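Long-range contact in succinate-semialdehyde dehydrogenase (Streptococcus pyogenes MGAS1882, PDB 4OGD), which probably oxidises succinic semialdehyde to succinate, using NADP+ as the cofactor: residues A[259-273]-A[360-374]. Numbering follows the deposited sequence.
Sequences AGQVCTSSKRFIVLD and EIFGPVGEIYKVSSE
F362 lays one face of its ring over the Q261-V262 peptide, its CZ 3.5 Å from Q261 C, while a water donates to both Q261 OE1 and F362 O, bridging the Q261 amide to the F362 carbonyl; the amide's strongest polar partner is N258. Beside this overlap K267 reaches across the loops: its chain runs extended and then bends at the last torsion (chi4 87°), bringing NZ 2.6 Å from E360 OE2, on the lone pair turned away from the other carboxylate oxygen. The same NZ donates to V262 O at 2.9 Å and to G232 O, so three oxygens hold it. S265 N meets V262 O from the opposite face of that carbonyl plane.

Farther on, strands 268-272 and 365-371 run parallel, neighbours in the mixed sheet of this aldehyde dehydrogenase fold. Y369 N to F269 O is nearly straight (171°), and V271 N returns to Y369 O at 168°. R268 crosses the Y369 ring at a slant, with R268 CG 3.5 Å from Y369 CE2, while its guanidinium donates to the backbone carbonyls of D233, V380 and A381. On the sheet face toward helix 276-288, V271 CG1 meets I368 CG2 at 3.6 Å. At the exposed end K370 NZ pairs with D273 OD1 at 2.7 Å. The chemistry thus divides by place: a buried lysine, its charge probably balanced by E360, joins the loops, backbone hydrogen bonds join the strands, and a surface salt bridge closes their far end.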
ATOM      1  N   ALA A 259     -29.904   8.095   2.202  1.00  8.93           N
ATOM      2  CA  ALA A 259     -30.535   8.122   0.881  1.00  7.84           C
ATOM      3  C   ALA A 259     -29.804   7.264  -0.147  1.00  9.90           C
ATOM      4  O   ALA A 259     -29.824   7.557  -1.343  1.00 10.28           O
ATOM      5  CB  ALA A 259     -30.704   9.577   0.375  1.00  7.71           C
ATOM      6  N   GLY A 260     -29.161   6.202   0.325  1.00  9.27           N
ATOM      7  CA  GLY A 260     -28.475   5.272  -0.559  1.00  8.44           C
ATOM      8  C   GLY A 260     -27.087   5.720  -0.970  1.00  9.40           C
ATOM      9  O   GLY A 260     -26.417   5.027  -1.738  1.00  8.66           O
ATOM     10  N   GLN A 261     -26.648   6.863  -0.446  1.00  8.46           N
ATOM     11  CA  GLN A 261     -25.369   7.451  -0.824  1.00 10.05           C
ATOM     12  C   GLN A 261     -24.246   6.880   0.040  1.00  9.19           C
ATOM     13  O   GLN A 261     -23.547   7.612   0.744  1.00 10.41           O
ATOM     14  CB  GLN A 261     -25.443   8.968  -0.670  1.00 10.15           C
ATOM     15  CG  GLN A 261     -26.615   9.595  -1.433  1.00 10.03           C
ATOM     16  CD  GLN A 261     -26.759  11.075  -1.132  1.00  9.44           C
ATOM     17  OE1 GLN A 261     -26.492  11.928  -1.985  1.00  9.04           O
ATOM     18  NE2 GLN A 261     -27.174  11.392   0.092  1.00  9.50           N
ATOM     19  N   VAL A 262     -24.085   5.561  -0.010  1.00  8.04           N
ATOM     20  CA  VAL A 262     -23.175   4.874   0.899  1.00  7.68           C
ATOM     21  C   VAL A 262     -22.399   3.878   0.065  1.00  9.70           C
ATOM     22  O   VAL A 262     -22.996   3.123  -0.710  1.00  7.33           O
ATOM     23  CB  VAL A 262     -23.955   4.136   2.013  1.00  8.28           C
ATOM     24  CG1 VAL A 262     -23.007   3.436   2.982  1.00  9.21           C
ATOM     25  CG2 VAL A 262     -24.830   5.108   2.782  1.00  9.24           C
ATOM     26  N   CYS A 263     -21.075   3.893   0.183  1.00 11.29           N
ATOM     27  CA  CYS A 263     -20.263   2.966  -0.595  1.00  7.27           C
ATOM     28  C   CYS A 263     -20.625   1.511  -0.286  1.00  8.12           C
ATOM     29  O   CYS A 263     -20.542   0.649  -1.165  1.00  7.77           O
ATOM     30  CB  CYS A 263     -18.777   3.227  -0.348  1.00 10.23           C
ATOM     31  SG  CYS A 263     -18.313   3.224   1.380  1.00 16.84           S
ATOM     32  N   THR A 264     -21.053   1.251   0.953  1.00  6.80           N
ATOM     33  CA  THR A 264     -21.493  -0.078   1.373  1.00  7.27           C
ATOM     34  C   THR A 264     -23.024  -0.215   1.430  1.00  6.73           C
ATOM     35  O   THR A 264     -23.560  -1.059   2.162  1.00  7.24           O
ATOM     36  CB  THR A 264     -20.903  -0.468   2.753  1.00  7.50           C
ATOM     37  OG1 THR A 264     -21.096   0.610   3.679  1.00  8.60           O
ATOM     38  CG2 THR A 264     -19.413  -0.776   2.639  1.00  8.05           C
ATOM     39  N   SER A 265     -23.736   0.598   0.655  1.00  6.82           N
ATOM     40  CA  SER A 265     -25.186   0.419   0.536  1.00  6.75           C
ATOM     41  C   SER A 265     -25.461  -0.945  -0.098  1.00  8.14           C
ATOM     42  O   SER A 265     -24.628  -1.474  -0.834  1.00  7.79           O
ATOM     43  CB  SER A 265     -25.803   1.528  -0.314  1.00  8.25           C
ATOM     44  OG  SER A 265     -27.221   1.577  -0.142  1.00  7.96           O
ATOM     45  N   SER A 266     -26.619  -1.529   0.196  1.00  7.57           N
ATOM     46  CA  SER A 266     -26.945  -2.841  -0.358  1.00  7.87           C
ATOM     47  C   SER A 266     -27.530  -2.688  -1.759  1.00  9.41           C
ATOM     48  O   SER A 266     -28.745  -2.740  -1.942  1.00  8.84           O
ATOM     49  CB  SER A 266     -27.921  -3.563   0.571  1.00  7.18           C
ATOM     50  OG  SER A 266     -27.318  -3.749   1.848  1.00  9.88           O
ATOM     51  N   LYS A 267     -26.658  -2.507  -2.747  1.00  7.94           N
ATOM     52  CA  LYS A 267     -27.093  -2.016  -4.052  1.00  8.00           C
ATOM     53  C   LYS A 267     -27.623  -3.092  -4.988  1.00  7.91           C
ATOM     54  O   LYS A 267     -28.464  -2.810  -5.839  1.00 10.09           O
ATOM     55  CB  LYS A 267     -25.978  -1.213  -4.734  1.00  7.53           C
ATOM     56  CG  LYS A 267     -25.469  -0.070  -3.883  1.00  6.78           C
ATOM     57  CD  LYS A 267     -24.798   1.004  -4.726  1.00  7.77           C
ATOM     58  CE  LYS A 267     -24.274   2.156  -3.845  1.00  7.74           C
ATOM     59  NZ  LYS A 267     -22.884   1.887  -3.319  1.00  8.76           N
ATOM     60  N   ARG A 268     -27.130  -4.316  -4.846  1.00  7.65           N
ATOM     61  CA  ARG A 268     -27.623  -5.417  -5.683  1.00  7.35           C
ATOM     62  C   ARG A 268     -28.217  -6.503  -4.810  1.00  8.70           C
ATOM     63  O   ARG A 268     -27.488  -7.272  -4.189  1.00  9.11           O
ATOM     64  CB  ARG A 268     -26.501  -6.013  -6.554  1.00  8.19           C
ATOM     65  CG  ARG A 268     -25.867  -5.045  -7.558  1.00  8.30           C
ATOM     66  CD  ARG A 268     -24.790  -5.751  -8.403  1.00  8.24           C
ATOM     67  NE  ARG A 268     -23.649  -6.119  -7.568  1.00  6.64           N
ATOM     68  CZ  ARG A 268     -22.946  -7.238  -7.697  1.00  9.08           C
ATOM     69  NH1 ARG A 268     -23.246  -8.121  -8.645  1.00  9.16           N
ATOM     70  NH2 ARG A 268     -21.944  -7.476  -6.867  1.00  6.75           N
ATOM     71  N   PHE A 269     -29.542  -6.572  -4.761  1.00  7.77           N
ATOM     72  CA  PHE A 269     -30.190  -7.663  -4.064  1.00  9.15           C
ATOM     73  C   PHE A 269     -30.205  -8.867  -4.979  1.00  9.19           C
ATOM     74  O   PHE A 269     -30.700  -8.787  -6.096  1.00 10.74           O
ATOM     75  CB  PHE A 269     -31.618  -7.279  -3.682  1.00  8.28           C
ATOM     76  CG  PHE A 269     -31.692  -6.253  -2.586  1.00  9.61           C
ATOM     77  CD1 PHE A 269     -31.391  -6.603  -1.274  1.00  8.86           C
ATOM     78  CD2 PHE A 269     -32.058  -4.942  -2.864  1.00  9.64           C
ATOM     79  CE1 PHE A 269     -31.462  -5.662  -0.248  1.00  9.22           C
ATOM     80  CE2 PHE A 269     -32.124  -3.986  -1.833  1.00  9.42           C
ATOM     81  CZ  PHE A 269     -31.827  -4.353  -0.530  1.00  9.33           C
ATOM     82  N   ILE A 270     -29.643  -9.974  -4.517  1.00  8.50           N
ATOM     83  CA  ILE A 270     -29.597 -11.181  -5.330  1.00  8.85           C
ATOM     84  C   ILE A 270     -30.543 -12.213  -4.715  1.00  9.06           C
ATOM     85  O   ILE A 270     -30.365 -12.618  -3.570  1.00  9.98           O
ATOM     86  CB  ILE A 270     -28.157 -11.696  -5.429  1.00  7.58           C
ATOM     87  CG1 ILE A 270     -27.281 -10.620  -6.087  1.00  8.75           C
ATOM     88  CG2 ILE A 270     -28.094 -12.973  -6.240  1.00 10.10           C
ATOM     89  CD1 ILE A 270     -25.830 -11.038  -6.260  1.00 11.62           C
ATOM     90  N   VAL A 271     -31.569 -12.600  -5.472  1.00  9.86           N
ATOM     91  CA  VAL A 271     -32.660 -13.407  -4.932  1.00  8.42           C
ATOM     92  C   VAL A 271     -32.929 -14.625  -5.816  1.00 10.01           C
ATOM     93  O   VAL A 271     -32.857 -14.546  -7.042  1.00 11.14           O
ATOM     94  CB  VAL A 271     -33.937 -12.549  -4.746  1.00 13.52           C
ATOM     95  CG1 VAL A 271     -34.454 -12.049  -6.075  1.00 14.59           C
ATOM     96  CG2 VAL A 271     -35.012 -13.331  -4.034  1.00 12.65           C
ATOM     97  N   LEU A 272     -33.206 -15.758  -5.182  1.00 10.76           N
ATOM     98  CA  LEU A 272     -33.503 -16.989  -5.904  1.00 10.17           C
ATOM     99  C   LEU A 272     -34.867 -16.908  -6.604  1.00 10.98           C
ATOM    100  O   LEU A 272     -35.775 -16.233  -6.120  1.00 10.54           O
ATOM    101  CB  LEU A 272     -33.421 -18.178  -4.942  1.00 10.01           C
ATOM    102  CG  LEU A 272     -32.012 -18.360  -4.377  1.00  9.53           C
ATOM    103  CD1 LEU A 272     -32.001 -19.145  -3.084  1.00 11.42           C
ATOM    104  CD2 LEU A 272     -31.143 -19.055  -5.404  1.00 12.69           C
ATOM    105  N   ASP A 273     -34.999 -17.588  -7.744  1.00 12.12           N
ATOM    106  CA  ASP A 273     -36.215 -17.524  -8.560  1.00 11.45           C
ATOM    107  C   ASP A 273     -37.490 -17.755  -7.745  1.00 10.84           C
ATOM    108  O   ASP A 273     -38.481 -17.038  -7.899  1.00 13.05           O
ATOM    109  CB  ASP A 273     -36.135 -18.544  -9.703  1.00 11.26           C
ATOM    110  CG  ASP A 273     -37.356 -18.508 -10.600  1.00 13.17           C
ATOM    111  OD1 ASP A 273     -37.408 -17.641 -11.496  1.00 16.74           O
ATOM    112  OD2 ASP A 273     -38.266 -19.344 -10.409  1.00 18.14           O
ATOM    113  N   GLU A 360     -22.451   1.492 -10.122  1.00 11.01           N
ATOM    114  CA  GLU A 360     -22.915   1.899  -8.796  1.00 10.88           C
ATOM    115  C   GLU A 360     -23.864   3.085  -8.908  1.00  9.77           C
ATOM    116  O   GLU A 360     -23.516   4.106  -9.509  1.00 10.16           O
ATOM    117  CB  GLU A 360     -21.716   2.291  -7.923  1.00  9.98           C
ATOM    118  CG  GLU A 360     -22.099   2.908  -6.587  1.00 10.23           C
ATOM    119  CD  GLU A 360     -20.891   3.331  -5.774  1.00 12.05           C
ATOM    120  OE1 GLU A 360     -19.912   3.816  -6.379  1.00 12.81           O
ATOM    121  OE2 GLU A 360     -20.918   3.167  -4.534  1.00  9.68           O
ATOM    122  N   ILE A 361     -25.063   2.951  -8.338  1.00  9.88           N
ATOM    123  CA  ILE A 361     -26.010   4.061  -8.255  1.00 10.02           C
ATOM    124  C   ILE A 361     -25.992   4.638  -6.839  1.00  9.53           C
ATOM    125  O   ILE A 361     -26.398   3.971  -5.876  1.00  9.52           O
ATOM    126  CB  ILE A 361     -27.443   3.623  -8.601  1.00  9.22           C
ATOM    127  CG1 ILE A 361     -27.511   3.026 -10.009  1.00 11.62           C
ATOM    128  CG2 ILE A 361     -28.386   4.821  -8.524  1.00  9.98           C
ATOM    129  CD1 ILE A 361     -28.906   2.548 -10.395  1.00 11.77           C
ATOM    130  N   PHE A 362     -25.514   5.871  -6.721  1.00  8.59           N
ATOM    131  CA  PHE A 362     -25.330   6.512  -5.416  1.00  8.32           C
ATOM    132  C   PHE A 362     -26.594   7.276  -5.020  1.00 10.24           C
ATOM    133  O   PHE A 362     -26.583   8.502  -4.847  1.00 11.30           O
ATOM    134  CB  PHE A 362     -24.109   7.444  -5.466  1.00  9.25           C
ATOM    135  CG  PHE A 362     -23.183   7.319  -4.281  1.00  9.98           C
ATOM    136  CD1 PHE A 362     -22.935   8.410  -3.457  1.00 10.00           C
ATOM    137  CD2 PHE A 362     -22.543   6.116  -4.005  1.00  9.68           C
ATOM    138  CE1 PHE A 362     -22.056   8.306  -2.364  1.00 13.80           C
ATOM    139  CE2 PHE A 362     -21.673   5.995  -2.925  1.00 11.00           C
ATOM    140  CZ  PHE A 362     -21.433   7.093  -2.098  1.00 13.06           C
ATOM    141  N   GLY A 363     -27.683   6.531  -4.880  1.00 10.11           N
ATOM    142  CA  GLY A 363     -28.971   7.097  -4.514  1.00 10.24           C
ATOM    143  C   GLY A 363     -29.926   5.995  -4.115  1.00 10.27           C
ATOM    144  O   GLY A 363     -29.534   4.834  -4.019  1.00  9.51           O
ATOM    145  N   PRO A 364     -31.199   6.349  -3.882  1.00  9.60           N
ATOM    146  CA  PRO A 364     -32.165   5.422  -3.287  1.00  9.70           C
ATOM    147  C   PRO A 364     -32.795   4.498  -4.313  1.00 14.03           C
ATOM    148  O   PRO A 364     -34.015   4.503  -4.473  1.00 12.35           O
ATOM    149  CB  PRO A 364     -33.231   6.362  -2.722  1.00 11.72           C
ATOM    150  CG  PRO A 364     -33.176   7.558  -3.622  1.00 10.33           C
ATOM    151  CD  PRO A 364     -31.734   7.717  -4.007  1.00 12.46           C
ATOM    152  N   VAL A 365     -31.967   3.710  -4.993  1.00  8.55           N
ATOM    153  CA  VAL A 365     -32.441   2.858  -6.070  1.00 10.77           C
ATOM    154  C   VAL A 365     -32.203   1.393  -5.751  1.00 11.06           C
ATOM    155  O   VAL A 365     -31.070   0.913  -5.803  1.00 10.34           O
ATOM    156  CB  VAL A 365     -31.763   3.212  -7.409  1.00 11.52           C
ATOM    157  CG1 VAL A 365     -32.312   2.341  -8.527  1.00 12.05           C
ATOM    158  CG2 VAL A 365     -31.962   4.689  -7.732  1.00 10.54           C
ATOM    159  N   GLY A 366     -33.273   0.677  -5.431  1.00  9.33           N
ATOM    160  CA  GLY A 366     -33.172  -0.750  -5.206  1.00  9.49           C
ATOM    161  C   GLY A 366     -33.020  -1.470  -6.534  1.00  9.89           C
ATOM    162  O   GLY A 366     -33.585  -1.043  -7.541  1.00 10.75           O
ATOM    163  N   GLU A 367     -32.220  -2.532  -6.552  1.00  8.87           N
ATOM    164  CA  GLU A 367     -32.029  -3.329  -7.767  1.00  9.55           C
ATOM    165  C   GLU A 367     -32.193  -4.792  -7.419  1.00 11.54           C
ATOM    166  O   GLU A 367     -31.548  -5.289  -6.500  1.00  9.00           O
ATOM    167  CB  GLU A 367     -30.631  -3.092  -8.340  1.00  9.08           C
ATOM    168  CG  GLU A 367     -30.312  -1.632  -8.615  1.00 10.80           C
ATOM    169  CD  GLU A 367     -28.823  -1.385  -8.707  1.00 13.66           C
ATOM    170  OE1 GLU A 367     -28.110  -2.276  -9.211  1.00 11.09           O
ATOM    171  OE2 GLU A 367     -28.365  -0.314  -8.242  1.00 16.92           O
ATOM    172  N   ILE A 368     -33.070  -5.490  -8.137  1.00  9.01           N
ATOM    173  CA  ILE A 368     -33.284  -6.897  -7.858  1.00  9.51           C
ATOM    174  C   ILE A 368     -32.723  -7.761  -8.982  1.00  9.98           C
ATOM    175  O   ILE A 368     -33.147  -7.646 -10.131  1.00 10.41           O
ATOM    176  CB  ILE A 368     -34.778  -7.209  -7.624  1.00  9.84           C
ATOM    177  CG1 ILE A 368     -35.333  -6.307  -6.523  1.00 10.95           C
ATOM    178  CG2 ILE A 368     -34.939  -8.650  -7.212  1.00 11.34           C
ATOM    179  CD1 ILE A 368     -36.863  -6.373  -6.391  1.00 11.08           C
ATOM    180  N   TYR A 369     -31.753  -8.605  -8.633  1.00  7.43           N
ATOM    181  CA  TYR A 369     -31.137  -9.541  -9.572  1.00  8.10           C
ATOM    182  C   TYR A 369     -31.668 -10.938  -9.289  1.00 11.38           C
ATOM    183  O   TYR A 369     -31.413 -11.488  -8.214  1.00 11.52           O
ATOM    184  CB  TYR A 369     -29.616  -9.562  -9.388  1.00  6.06           C
ATOM    185  CG  TYR A 369     -28.879  -8.330  -9.870  1.00  7.89           C
ATOM    186  CD1 TYR A 369     -27.927  -8.423 -10.877  1.00 13.07           C
ATOM    187  CD2 TYR A 369     -29.116  -7.081  -9.305  1.00  9.08           C
ATOM    188  CE1 TYR A 369     -27.241  -7.309 -11.319  1.00 12.27           C
ATOM    189  CE2 TYR A 369     -28.435  -5.950  -9.741  1.00  9.93           C
ATOM    190  CZ  TYR A 369     -27.498  -6.070 -10.750  1.00  9.88           C
ATOM    191  OH  TYR A 369     -26.796  -4.960 -11.188  1.00 11.46           O
ATOM    192  N   LYS A 370     -32.393 -11.528 -10.242  1.00 10.50           N
ATOM    193  CA  LYS A 370     -32.914 -12.881 -10.038  1.00  9.55           C
ATOM    194  C   LYS A 370     -31.902 -13.928 -10.487  1.00  9.17           C
ATOM    195  O   LYS A 370     -31.317 -13.807 -11.559  1.00 12.40           O
ATOM    196  CB  LYS A 370     -34.230 -13.083 -10.792  1.00 11.75           C
ATOM    197  CG  LYS A 370     -34.905 -14.420 -10.484  1.00 11.42           C
ATOM    198  CD  LYS A 370     -36.212 -14.587 -11.270  1.00 15.81           C
ATOM    199  CE  LYS A 370     -35.940 -14.862 -12.743  1.00 14.20           C
ATOM    200  NZ  LYS A 370     -35.591 -16.296 -12.988  1.00 15.29           N
ATOM    201  N   VAL A 371     -31.667 -14.936  -9.651  1.00  8.53           N
ATOM    202  CA  VAL A 371     -30.782 -16.043 -10.032  1.00  9.25           C
ATOM    203  C   VAL A 371     -31.449 -17.405  -9.822  1.00 10.22           C
ATOM    204  O   VAL A 371     -32.475 -17.506  -9.140  1.00  9.86           O
ATOM    205  CB  VAL A 371     -29.421 -15.981  -9.290  1.00 10.94           C
ATOM    206  CG1 VAL A 371     -28.721 -14.683  -9.624  1.00  9.93           C
ATOM    207  CG2 VAL A 371     -29.597 -16.127  -7.779  1.00  9.31           C
ATOM    208  N   SER A 372     -30.873 -18.450 -10.413  1.00  9.55           N
ATOM    209  CA  SER A 372     -31.505 -19.768 -10.389  1.00  9.44           C
ATOM    210  C   SER A 372     -30.962 -20.719  -9.333  1.00 10.92           C
ATOM    211  O   SER A 372     -31.506 -21.812  -9.137  1.00 11.11           O
ATOM    212  CB  SER A 372     -31.424 -20.430 -11.772  1.00 10.85           C
ATOM    213  OG  SER A 372     -32.303 -19.794 -12.678  1.00 12.80           O
ATOM    214  N   SER A 373     -29.904 -20.313  -8.644  1.00 11.12           N
ATOM    215  CA  SER A 373     -29.209 -21.228  -7.749  1.00  8.65           C
ATOM    216  C   SER A 373     -28.262 -20.439  -6.865  1.00  9.74           C
ATOM    217  O   SER A 373     -27.967 -19.280  -7.145  1.00 10.36           O
ATOM    218  CB  SER A 373     -28.416 -22.253  -8.558  1.00 10.08           C
ATOM    219  OG  SER A 373     -27.416 -21.612  -9.339  1.00 11.56           O
ATOM    220  N   GLU A 374     -27.790 -21.071  -5.798  1.00 11.26           N
ATOM    221  CA  GLU A 374     -26.816 -20.442  -4.923  1.00  9.89           C
ATOM    222  C   GLU A 374     -25.493 -20.263  -5.652  1.00 11.02           C
ATOM    223  O   GLU A 374     -24.795 -19.254  -5.471  1.00  8.73           O
ATOM    224  CB  GLU A 374     -26.609 -21.296  -3.683  1.00  9.01           C
ATOM    225  CG  GLU A 374     -25.613 -20.704  -2.698  1.00 10.84           C
ATOM    226  CD  GLU A 374     -25.599 -21.465  -1.401  1.00 13.34           C
ATOM    227  OE1 GLU A 374     -26.622 -21.428  -0.688  1.00 16.87           O
ATOM    228  OE2 GLU A 374     -24.584 -22.131  -1.119  1.00 14.73           O
TER
HETATM  229  O   HOH W   1     -25.641  11.060  -4.397  1.00 10.69           O
HETATM  230  O   HOH W   2     -30.524  -2.084  -4.092  1.00  9.06           O